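Local coordinates for protein AvrRxo1-ORF1 (Xanthomonas oryzae pv. oryzicola, PDB 4Z8T) that is a type III effector with a polynucleotide kinase domain, probably a phosphate-transferring enzyme with a P-loop fold related to zeta toxins, and pairs with the chaperone-like AvrRxo1-ORF2, at residues P34-L39 and A112-G117; S110-K113 and A118-F121. One frame throughout, in Å; residues are numbered along the deposited sequence.

Contact 1 of 2, residues P34-L39 and A112-G117; sequences PERRKL and AKSETG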
loop_
_atom_site.group_PDB
_atom_site.type_symbol
_atom_site.label_atom_id
_atom_site.label_comp_id
_atom_site.label_asym_id
_atom_site.label_seq_id
_atom_site.Cartn_x
_atom_site.Cartn_y
_atom_site.Cartn_z
ATOM N N PRO A 34 1.143 -50.571 19.055
ATOM C CA PRO A 34 0.515 -51.446 18.059
ATOM C C PRO A 34 -0.853 -50.967 17.577
ATOM O O PRO A 34 -1.111 -51.034 16.376
ATOM C CB PRO A 34 0.382 -52.792 18.798
ATOM C CG PRO A 34 1.056 -52.603 20.142
ATOM C CD PRO A 34 1.869 -51.356 20.064
ATOM N N GLU A 35 -1.713 -50.499 18.479
ATOM C CA GLU A 35 -3.027 -50.027 18.057
ATOM C C GLU A 35 -2.890 -48.820 17.148
ATOM O O GLU A 35 -3.634 -48.676 16.176
ATOM C CB GLU A 35 -3.897 -49.644 19.256
ATOM C CG GLU A 35 -4.298 -50.800 20.144
ATOM C CD GLU A 35 -3.287 -51.073 21.234
ATOM O OE1 GLU A 35 -2.130 -50.608 21.127
ATOM O OE2 GLU A 35 -3.655 -51.754 22.215
ATOM N N ARG A 36 -1.943 -47.947 17.466
ATOM C CA ARG A 36 -1.775 -46.732 16.674
ATOM C C ARG A 36 -1.160 -47.071 15.329
ATOM O O ARG A 36 -1.512 -46.484 14.307
ATOM C CB ARG A 36 -0.920 -45.701 17.410
ATOM C CG ARG A 36 -1.173 -44.273 16.927
ATOM C CD ARG A 36 -2.569 -43.821 17.291
ATOM N NE ARG A 36 -2.815 -42.417 16.937
ATOM C CZ ARG A 36 -3.942 -41.784 17.223
ATOM N NH1 ARG A 36 -4.903 -42.437 17.858
ATOM N NH2 ARG A 36 -4.106 -40.503 16.897
ATOM N N ARG A 37 -0.247 -48.038 15.344
ATOM C CA ARG A 37 0.351 -48.587 14.136
ATOM C C ARG A 37 -0.746 -49.096 13.210
ATOM O O ARG A 37 -0.714 -48.858 11.996
ATOM C CB ARG A 37 1.286 -49.735 14.539
ATOM C CG ARG A 37 2.389 -50.067 13.559
ATOM C CD ARG A 37 3.587 -50.691 14.280
ATOM N NE ARG A 37 3.223 -51.704 15.263
ATOM C CZ ARG A 37 3.792 -51.826 16.461
ATOM N NH1 ARG A 37 4.757 -51.000 16.831
ATOM N NH2 ARG A 37 3.394 -52.779 17.291
ATOM N N LYS A 38 -1.733 -49.781 13.783
ATOM C CA LYS A 38 -2.849 -50.307 13.004
ATOM C C LYS A 38 -3.697 -49.189 12.395
ATOM O O LYS A 38 -4.137 -49.299 11.250
ATOM C CB LYS A 38 -3.729 -51.216 13.866
ATOM C CG LYS A 38 -3.096 -52.548 14.247
ATOM C CD LYS A 38 -4.090 -53.381 15.059
ATOM C CE LYS A 38 -3.414 -54.509 15.844
ATOM N NZ LYS A 38 -2.951 -55.629 14.981
ATOM N N LEU A 39 -3.936 -48.136 13.169
ATOM C CA LEU A 39 -4.698 -46.984 12.678
ATOM C C LEU A 39 -3.970 -46.337 11.509
ATOM O O LEU A 39 -4.590 -45.973 10.496
ATOM C CB LEU A 39 -4.912 -45.961 13.799
ATOM C CG LEU A 39 -5.668 -44.683 13.411
ATOM C CD1 LEU A 39 -7.025 -45.016 12.807
ATOM C CD2 LEU A 39 -5.820 -43.764 14.623
ATOM N N ALA A 112 -7.839 -37.404 15.105
ATOM C CA ALA A 112 -8.440 -36.696 16.232
ATOM C C ALA A 112 -9.565 -37.486 16.880
ATOM O O ALA A 112 -9.777 -37.377 18.092
ATOM C CB ALA A 112 -8.939 -35.314 15.801
ATOM N N LYS A 113 -10.285 -38.273 16.087
ATOM C CA LYS A 113 -11.351 -39.110 16.634
ATOM C C LYS A 113 -10.805 -40.439 17.168
ATOM O O LYS A 113 -11.358 -40.993 18.122
ATOM C CB LYS A 113 -12.508 -39.311 15.631
ATOM C CG LYS A 113 -12.171 -40.094 14.387
ATOM C CD LYS A 113 -13.381 -40.262 13.433
ATOM C CE LYS A 113 -13.185 -41.434 12.457
ATOM N NZ LYS A 113 -14.345 -41.710 11.566
ATOM N N SER A 114 -9.726 -40.941 16.562
ATOM C CA SER A 114 -9.062 -42.164 17.047
ATOM C C SER A 114 -10.010 -43.370 17.125
ATOM O O SER A 114 -9.897 -44.207 18.039
ATOM C CB SER A 114 -8.402 -41.910 18.407
ATOM O OG SER A 114 -7.351 -40.959 18.301
ATOM N N GLU A 115 -10.937 -43.442 16.168
ATOM C CA GLU A 115 -11.926 -44.518 16.061
ATOM C C GLU A 115 -12.878 -44.607 17.247
ATOM O O GLU A 115 -13.583 -45.612 17.401
ATOM C CB GLU A 115 -11.248 -45.870 15.828
ATOM C CG GLU A 115 -10.380 -45.933 14.583
ATOM C CD GLU A 115 -9.760 -47.298 14.365
ATOM O OE1 GLU A 115 -9.480 -48.008 15.359
ATOM O OE2 GLU A 115 -9.562 -47.676 13.192
ATOM N N THR A 116 -12.916 -43.556 18.065
ATOM C CA THR A 116 -13.780 -43.551 19.247
ATOM C C THR A 116 -15.173 -43.014 18.982
ATOM O O THR A 116 -16.074 -43.209 19.799
ATOM C CB THR A 116 -13.179 -42.752 20.416
ATOM O OG1 THR A 116 -13.286 -41.347 20.146
ATOM C CG2 THR A 116 -11.729 -43.133 20.641
ATOM N N GLY A 117 -15.343 -42.317 17.862
ATOM C CA GLY A 117 -16.639 -41.773 17.507
ATOM C C GLY A 117 -16.821 -40.290 17.774
ATOM O O GLY A 117 -17.851 -39.709 17.410
HETATM O O HOH W 1 -6.384 -49.211 15.822
#
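Arg-36 and Leu-39, on the same flank of the first turns of helix 34-60, meet Ser-114 and Glu-115 in the turn that leaves helix 108-113. Lys-113 is the last helical residue, and its carbonyl O takes two bonds from Thr-116, one from the backbone N and one from OG1 at 2.8 Å. The turn is therefore closed on itself before it meets its neighbour. Ser-114 then leaves the helix with positive phi, and its OG receives Arg-36 NH1 at 2.9 Å. The N-H points almost straight at the oxygen (173°), which lies in the guanidinium plane. Arg-36 gets there by running out with CG anti to N (chi1 -157°) and bending at chi2. Its other nitrogens are used too: NE pairs with Glu-129 and NH2 bonds to the carbonyl of Leu-111, which also bonds to Ser-114 OG. These bonds from NE, NH1 and NH2, with Tyr-10 in a cation-pi contact and Leu-39 CD2 3.6 Å above the guanidinium plane toward its rim, fix the position and rotation of the group. Next comes Glu-115, whose extended chain slides past Leu-39 in the opposite direction. Leu-39 CD1 touches CG at 3.9 Å and OE2 at 3.7 Å, and that same OE2 forms a salt bridge with Lys-42, about one turn further along helix 34-60. A water 2.8 Å from Glu-35 O may also reach Glu-115 OE1, a long and at most weak link. Beyond Glu-115 the chain turns away through Thr-116. Residues 113 to 116 form a type I' beta turn, here ending a short helix and docked on the start of a long one by a multiply bonded arginine.

Contact 2 of 2, residues S110-K113 and A118-F121; sequences SLAK and AKIF
Phe-121 has CG beside its backbone N and anti to the carbonyl carbon (chi1 -64°), which brings the ring edge to the end of helix 108-113: CD2 lies 3.7 Å from Leu-111 O, near the ring plane. Ile-120 places CG1 between its N and carbonyl carbon (chi1 54°), bringing CG1 to 3.5 Å from Ala-112 O; the further turn at chi2 swings CD1 over the centre of the Phe-121 ring, 3.2 Å above it.

Ala-112 O is the hub. Ile-120 N gives it a nearly straight bond of 3.0 Å, tilted 35° from the carbonyl plane, and Phe-121 N adds a weak one at 3.3 Å. Just before them, Ala-118 O receives a CA-H contact from Lys-113 CA at 3.2 Å. Ala-112 CB rests 3.4 Å from Phe-121 O. The phenylalanine also packs on Thr-6, Ile-9 and Tyr-10 of helix 6-10 and on Val-126 of helix 123-141, while Lys-119 reaches away to bond Pro-201 O through NZ. This is a helix C-terminal end closed by the returning loop: a last-turn carbonyl is satisfied by amides from beyond the turn, in a helix-loop-helix connection leading to helix 123-141.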
loop_
_atom_site.group_PDB
_atom_site.type_symbol
_atom_site.label_atom_id
_atom_site.label_comp_id
_atom_site.label_asym_id
_atom_site.label_seq_id
_atom_site.Cartn_x
_atom_site.Cartn_y
_atom_site.Cartn_z
ATOM N N SER A 110 -9.545 -38.106 11.317
ATOM C CA SER A 110 -9.459 -39.503 11.728
ATOM C C SER A 110 -8.546 -39.664 12.935
ATOM O O SER A 110 -8.856 -40.418 13.860
ATOM C CB SER A 110 -8.982 -40.395 10.580
ATOM O OG SER A 110 -9.990 -40.542 9.595
ATOM N N LEU A 111 -7.409 -38.982 12.923
ATOM C CA LEU A 111 -6.480 -39.106 14.049
ATOM C C LEU A 111 -7.079 -38.479 15.298
ATOM O O LEU A 111 -6.865 -38.963 16.416
ATOM C CB LEU A 111 -5.150 -38.438 13.722
ATOM C CG LEU A 111 -4.361 -39.129 12.609
ATOM C CD1 LEU A 111 -3.126 -38.311 12.271
ATOM C CD2 LEU A 111 -3.961 -40.546 13.036
ATOM N N ALA A 112 -7.839 -37.404 15.105
ATOM C CA ALA A 112 -8.440 -36.696 16.232
ATOM C C ALA A 112 -9.565 -37.486 16.880
ATOM O O ALA A 112 -9.777 -37.377 18.092
ATOM C CB ALA A 112 -8.939 -35.314 15.801
ATOM N N LYS A 113 -10.285 -38.273 16.087
ATOM C CA LYS A 113 -11.351 -39.110 16.634
ATOM C C LYS A 113 -10.805 -40.439 17.168
ATOM O O LYS A 113 -11.358 -40.993 18.122
ATOM C CB LYS A 113 -12.508 -39.311 15.631
ATOM C CG LYS A 113 -12.171 -40.094 14.387
ATOM C CD LYS A 113 -13.381 -40.262 13.433
ATOM C CE LYS A 113 -13.185 -41.434 12.457
ATOM N NZ LYS A 113 -14.345 -41.710 11.566
ATOM N N ALA A 118 -15.835 -39.674 18.423
ATOM C CA ALA A 118 -15.877 -38.249 18.711
ATOM C C ALA A 118 -14.470 -37.688 18.674
ATOM O O ALA A 118 -13.509 -38.411 18.942
ATOM C CB ALA A 118 -16.518 -37.990 20.075
ATOM N N LYS A 119 -14.347 -36.407 18.336
ATOM C CA LYS A 119 -13.039 -35.760 18.329
ATOM C C LYS A 119 -12.602 -35.501 19.756
ATOM O O LYS A 119 -13.276 -34.788 20.504
ATOM C CB LYS A 119 -13.076 -34.429 17.571
ATOM C CG LYS A 119 -13.151 -34.552 16.064
ATOM C CD LYS A 119 -13.191 -33.169 15.409
ATOM C CE LYS A 119 -13.166 -33.275 13.892
ATOM N NZ LYS A 119 -13.090 -31.930 13.237
ATOM N N ILE A 120 -11.465 -36.071 20.134
ATOM C CA ILE A 120 -10.960 -35.880 21.478
ATOM C C ILE A 120 -9.573 -35.243 21.528
ATOM O O ILE A 120 -9.103 -34.843 22.599
ATOM C CB ILE A 120 -11.009 -37.195 22.250
ATOM C CG1 ILE A 120 -10.275 -38.285 21.487
ATOM C CG2 ILE A 120 -12.452 -37.616 22.460
ATOM C CD1 ILE A 120 -8.887 -38.490 21.972
ATOM N N PHE A 121 -8.918 -35.147 20.370
ATOM C CA PHE A 121 -7.656 -34.422 20.255
ATOM C C PHE A 121 -7.857 -33.198 19.366
ATOM O O PHE A 121 -8.673 -33.225 18.450
ATOM C CB PHE A 121 -6.581 -35.297 19.614
ATOM C CG PHE A 121 -6.205 -36.501 20.421
ATOM C CD1 PHE A 121 -5.744 -36.364 21.721
ATOM C CD2 PHE A 121 -6.270 -37.771 19.858
ATOM C CE1 PHE A 121 -5.379 -37.492 22.461
ATOM C CE2 PHE A 121 -5.909 -38.900 20.593
ATOM C CZ PHE A 121 -5.461 -38.756 21.892
#

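Overall arrangement
From the N terminus, the chain runs through helices 6-10 and 22-27 into helix 34-60, then passes through strand 66-71, the probable P-loop with its bound sulfate, and helices 78-85 and 87-95 before reaching helix 108-113. Contact 1 closes this long excursion of 72 residues by setting the turn after helix 108-113 on the start of helix 34-60. Contact 2 closes a short loop of four residues, returning the chain to the same helix end before helix 123-141 begins. The two loops interleave, crossing at the shared Ala-112 and Lys-113; the contact centres are about 9 Å apart. Together they tie helices 6-10, 34-60, 108-113 and 123-141 into one corner of the molecule.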